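Local coordinates for FrpC operon protein (Neisseria meningitidis, PDB 5EDF) that binds the RTX protein FrpC and is an iron-regulated protein of novel fold, putatively involved in adhesion, at residues 29-34 / 220-225; 127-132 / 204-209. One frame throughout, in Å; residues are numbered along the deposited sequence.

Interaction 1 of 2, residues 29-34 / 220-225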
# COMPACT_ATOMS: atom_id res chain seq x y z
N VAL A 29 17.07 0.10 -1.53
CA VAL A 29 17.55 1.48 -1.39
C VAL A 29 16.35 2.40 -1.61
O VAL A 29 15.78 2.40 -2.70
CB VAL A 29 18.70 1.81 -2.37
CG1 VAL A 29 19.10 3.28 -2.23
CG2 VAL A 29 19.88 0.91 -2.07
N ILE A 30 15.92 3.13 -0.57
CA ILE A 30 14.63 3.82 -0.57
C ILE A 30 14.85 5.31 -0.47
O ILE A 30 15.48 5.77 0.48
CB ILE A 30 13.77 3.34 0.60
CG1 ILE A 30 13.58 1.82 0.50
CG2 ILE A 30 12.39 4.06 0.61
CD1 ILE A 30 12.60 1.23 1.50
N PRO A 31 14.30 6.10 -1.42
CA PRO A 31 14.35 7.56 -1.22
C PRO A 31 13.71 7.96 0.11
O PRO A 31 12.64 7.45 0.46
CB PRO A 31 13.58 8.12 -2.41
CG PRO A 31 13.69 7.03 -3.46
CD PRO A 31 13.64 5.75 -2.67
N TYR A 32 14.38 8.79 0.89
CA TYR A 32 14.05 8.92 2.28
C TYR A 32 12.72 9.56 2.55
O TYR A 32 12.15 9.38 3.65
CB TYR A 32 15.19 9.60 3.06
CG TYR A 32 15.28 11.10 3.02
CD1 TYR A 32 15.20 11.84 1.84
CD2 TYR A 32 15.52 11.80 4.19
CE1 TYR A 32 15.33 13.23 1.85
CE2 TYR A 32 15.66 13.15 4.19
CZ TYR A 32 15.58 13.88 3.03
OH TYR A 32 15.75 15.25 3.02
N GLY A 33 12.16 10.29 1.59
CA GLY A 33 10.84 10.85 1.74
C GLY A 33 9.70 9.86 1.84
O GLY A 33 8.61 10.23 2.23
N TYR A 34 9.97 8.58 1.55
CA TYR A 34 8.98 7.52 1.75
C TYR A 34 9.01 6.95 3.16
O TYR A 34 8.29 6.01 3.44
CB TYR A 34 9.25 6.38 0.75
CG TYR A 34 8.95 6.77 -0.68
CD1 TYR A 34 7.63 6.96 -1.12
CD2 TYR A 34 9.97 7.00 -1.58
CE1 TYR A 34 7.37 7.33 -2.44
CE2 TYR A 34 9.69 7.34 -2.88
CZ TYR A 34 8.40 7.51 -3.31
OH TYR A 34 8.12 7.89 -4.62
N GLN A 220 9.67 -1.97 -7.10
CA GLN A 220 10.71 -2.38 -8.04
C GLN A 220 11.82 -1.33 -8.17
O GLN A 220 12.98 -1.69 -8.36
CB GLN A 220 10.13 -2.72 -9.41
CG GLN A 220 9.31 -4.01 -9.38
CD GLN A 220 8.53 -4.28 -10.64
OE1 GLN A 220 8.00 -3.36 -11.26
NE2 GLN A 220 8.45 -5.55 -11.01
N SER A 221 11.47 -0.05 -8.02
CA SER A 221 12.46 1.04 -8.11
C SER A 221 13.47 0.98 -6.94
O SER A 221 14.57 1.47 -7.07
CB SER A 221 11.79 2.43 -8.15
OG SER A 221 11.41 2.89 -6.88
N PHE A 222 13.07 0.37 -5.83
CA PHE A 222 13.93 0.26 -4.67
C PHE A 222 15.00 -0.82 -4.82
O PHE A 222 15.98 -0.86 -4.10
CB PHE A 222 13.12 -0.06 -3.41
CG PHE A 222 12.05 0.96 -3.03
CD1 PHE A 222 12.03 2.25 -3.47
CD2 PHE A 222 11.05 0.55 -2.16
CE1 PHE A 222 11.04 3.15 -3.08
CE2 PHE A 222 10.07 1.41 -1.75
CZ PHE A 222 10.04 2.71 -2.23
N VAL A 223 14.80 -1.75 -5.74
CA VAL A 223 15.74 -2.85 -5.92
C VAL A 223 16.43 -2.77 -7.27
O VAL A 223 17.33 -3.56 -7.57
CB VAL A 223 15.06 -4.21 -5.76
CG1 VAL A 223 14.69 -4.40 -4.31
CG2 VAL A 223 13.84 -4.32 -6.64
N ASN A 224 16.00 -1.82 -8.08
CA ASN A 224 16.85 -1.18 -9.09
C ASN A 224 17.91 -0.29 -8.41
O ASN A 224 18.98 -0.06 -8.97
CB ASN A 224 16.01 -0.34 -10.05
CG ASN A 224 14.99 -1.16 -10.82
OD1 ASN A 224 15.11 -2.39 -10.93
ND2 ASN A 224 13.97 -0.49 -11.35
N ASN A 225 17.58 0.20 -7.21
CA ASN A 225 18.46 1.04 -6.36
C ASN A 225 18.48 2.49 -6.83
O ASN A 225 18.99 3.38 -6.14
CB ASN A 225 19.91 0.50 -6.26
CG ASN A 225 20.01 -0.88 -5.60
OD1 ASN A 225 19.12 -1.31 -4.86
ND2 ASN A 225 21.11 -1.57 -5.87
O HOH W 1 15.74 3.82 -5.26
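The ring of Phe222 lies against the side chain of Ile30, with Pro31 and Tyr34 meeting the same ring at its CE1 corner. Ile30 CG1 sits over one face of the phenyl group, 4.0 Å from its centroid and displaced somewhat toward the rim, a CH-pi contact. A chi1 of -57°, with CG1 anti to the residue's own carbonyl carbon, places Ile30 CG1 there, near Phe222 CG and CD2. The other branch, Ile30 CG2, lies 3.9 Å from Phe222 CZ, and the two branches together span most of the phenyl length. Pro31 CD approaches Phe222 CE1 at 3.7 Å. The edge of Phe222 is in turn directed at the face of Tyr34 in a T-shaped pair, the ring planes inclined by 60°.

Alongside this apolar cluster the backbones are joined directly. Val29 N donates to Phe222 O at 3.0 Å in an almost straight bond that falls on a carbonyl lone pair. The carbonyl of Val29 faces helix 205-224 too: Phe222 CA makes a CA-H...O contact of 3.4 Å with Val29 O, and a water donates both to Val29 O, at 2.9 Å, and to Ser221 O, at 3.2 Å. Both polar groups of Val29 are thus tied to the helix, the N-H by a direct hydrogen bond, the carbonyl by the CA-H...O contact and the shared water.

Strand 26-31 is an outermost strand of a three-stranded mixed sheet. Ile30 pairs through its backbone with Val19 of strand 18-23, whereas Val29 presents its N-H to the helix, which docks against the sheet margin near the modelled C-terminus. The axes of strand 29-31 and helix 220-224 approach to 6.8 Å. Strand 61-70 adds to the apolar cluster, with Ile63 touching both Ile30 and Phe222 and Val65 touching Tyr34, while Met28 of strand 26-31 adds a further contact to Phe222.

Interaction 2 of 2, residues 127-132 / 204-209; sequences PSAYPE and TQQELV
Ala129, in the irregular connection between strands 124-126 and 133-138, faces Gln205 at the first turn of helix 205-224, their CA atoms 7.1 Å apart. That turn opens with a capping box: Thr204 OG1 accepts from Glu207 N, and Glu207 OE1 accepts from Thr204 N. Just beyond this cap, Gln205 runs fully extended toward the loop, its CG anti to the backbone N (chi1 -173°), and its amide makes two bonds there. Gln205 NE2 donates to Ser128 OG at 2.9 Å, nearly in the amide plane, while Gln205 OE1 accepts from Ala129 N, also at 2.9 Å, with the donor 41° above the carbonyl plane. A water donating to both Gln205 OE1 and Pro127 O adds a second hold on OE1. These bonds fix the rotation of the amide. A hydrogen bond between Ser128 OG and Tyr133 O ties the serine to the following strand.

Tyr130 extends from the loop to the next helical turn, meeting Val209 tip to tip. The Val209 methyl CG1 sits over the centre of the Tyr130 ring in a CH-pi contact, 3.7 Å from the centroid, while at the ring's edge Tyr130 OH comes within 3.5 Å of Gln206 CA.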
# COMPACT_ATOMS: atom_id res chain seq x y z
N PRO A 127 -16.96 -9.54 -15.25
CA PRO A 127 -15.98 -9.05 -16.20
C PRO A 127 -14.90 -8.15 -15.56
O PRO A 127 -15.22 -7.36 -14.65
CB PRO A 127 -16.83 -8.27 -17.19
CG PRO A 127 -18.13 -8.82 -17.11
CD PRO A 127 -18.33 -9.24 -15.70
N SER A 128 -13.67 -8.24 -16.07
CA SER A 128 -12.56 -7.44 -15.57
C SER A 128 -12.08 -6.46 -16.61
O SER A 128 -11.96 -6.81 -17.80
CB SER A 128 -11.41 -8.35 -15.17
OG SER A 128 -10.28 -7.57 -14.80
N ALA A 129 -11.75 -5.25 -16.19
CA ALA A 129 -11.21 -4.23 -17.06
C ALA A 129 -9.77 -4.53 -17.51
O ALA A 129 -9.28 -3.88 -18.42
CB ALA A 129 -11.26 -2.86 -16.38
N TYR A 130 -9.10 -5.46 -16.85
CA TYR A 130 -7.70 -5.83 -17.11
C TYR A 130 -7.70 -7.35 -17.25
O TYR A 130 -8.13 -8.04 -16.33
CB TYR A 130 -6.80 -5.45 -15.92
CG TYR A 130 -6.79 -4.00 -15.59
CD1 TYR A 130 -5.80 -3.16 -16.09
CD2 TYR A 130 -7.74 -3.46 -14.75
CE1 TYR A 130 -5.78 -1.82 -15.75
CE2 TYR A 130 -7.77 -2.16 -14.46
CZ TYR A 130 -6.78 -1.32 -14.95
OH TYR A 130 -6.80 0.02 -14.62
N PRO A 131 -7.30 -7.91 -18.40
CA PRO A 131 -7.48 -9.35 -18.57
C PRO A 131 -6.67 -10.22 -17.59
O PRO A 131 -7.12 -11.29 -17.24
CB PRO A 131 -7.07 -9.59 -20.02
CG PRO A 131 -6.24 -8.43 -20.39
CD PRO A 131 -6.73 -7.27 -19.61
N GLU A 132 -5.52 -9.71 -17.16
CA GLU A 132 -4.69 -10.37 -16.13
C GLU A 132 -5.25 -10.35 -14.71
O GLU A 132 -4.70 -11.03 -13.85
CB GLU A 132 -3.28 -9.78 -16.16
CG GLU A 132 -3.05 -8.38 -15.51
CD GLU A 132 -3.45 -7.16 -16.36
OE1 GLU A 132 -4.08 -7.31 -17.44
OE2 GLU A 132 -3.15 -6.02 -15.92
N THR A 204 -13.45 2.30 -8.29
CA THR A 204 -13.52 1.46 -9.45
C THR A 204 -12.34 0.53 -9.52
O THR A 204 -11.31 0.74 -8.86
CB THR A 204 -13.54 2.27 -10.75
OG1 THR A 204 -12.27 2.89 -10.93
CG2 THR A 204 -14.63 3.35 -10.75
N GLN A 205 -12.44 -0.51 -10.34
CA GLN A 205 -11.33 -1.39 -10.58
C GLN A 205 -10.12 -0.62 -11.11
O GLN A 205 -8.98 -0.94 -10.77
CB GLN A 205 -11.69 -2.53 -11.52
CG GLN A 205 -10.59 -3.55 -11.65
CD GLN A 205 -10.91 -4.70 -12.59
OE1 GLN A 205 -11.91 -4.69 -13.31
NE2 GLN A 205 -10.01 -5.69 -12.65
N GLN A 206 -10.39 0.38 -11.95
CA GLN A 206 -9.31 1.16 -12.53
C GLN A 206 -8.56 1.94 -11.46
O GLN A 206 -7.33 2.03 -11.50
CB GLN A 206 -9.82 2.09 -13.64
CG GLN A 206 -10.35 1.36 -14.89
CD GLN A 206 -11.83 0.99 -14.83
OE1 GLN A 206 -12.48 1.02 -13.78
NE2 GLN A 206 -12.37 0.63 -15.99
N GLU A 207 -9.28 2.52 -10.50
CA GLU A 207 -8.63 3.22 -9.38
C GLU A 207 -7.80 2.26 -8.54
O GLU A 207 -6.67 2.57 -8.19
CB GLU A 207 -9.67 3.89 -8.49
CG GLU A 207 -10.33 5.10 -9.15
CD GLU A 207 -11.44 5.68 -8.31
OE1 GLU A 207 -12.50 5.01 -8.16
OE2 GLU A 207 -11.30 6.84 -7.85
N LEU A 208 -8.35 1.09 -8.25
CA LEU A 208 -7.68 0.12 -7.37
C LEU A 208 -6.47 -0.54 -8.04
O LEU A 208 -5.38 -0.58 -7.47
CB LEU A 208 -8.70 -0.92 -6.91
CG LEU A 208 -9.87 -0.41 -6.08
CD1 LEU A 208 -11.00 -1.45 -5.97
CD2 LEU A 208 -9.37 -0.06 -4.70
N VAL A 209 -6.65 -1.06 -9.26
CA VAL A 209 -5.52 -1.61 -10.02
C VAL A 209 -4.48 -0.54 -10.32
O VAL A 209 -3.28 -0.80 -10.22
CB VAL A 209 -6.00 -2.33 -11.33
CG1 VAL A 209 -4.79 -2.73 -12.19
CG2 VAL A 209 -6.78 -3.58 -10.95
O HOH W 2 -14.54 -5.31 -12.89

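In the fold
Both contacts belong to helix 205-224: interaction 2 engages its N-terminal end and interaction 1 its last modelled residues, their centres about 27 Å apart. Interaction 2 is nested along the chain inside the loop closed by interaction 1. Each is partly buried, but interaction 1 has the more hydrophobic heart, a phenyl ring set among residues of a sheet margin, and its polar links run through backbone groups. Interaction 2 lies nearer the surface, on a loop of largely exposed residues, and depends on a glutamine side-chain amide together with one tyrosine-valine contact. The helix is thereby joined to the small mixed sheet at one end and to a loop of the nine-stranded sheet at the other.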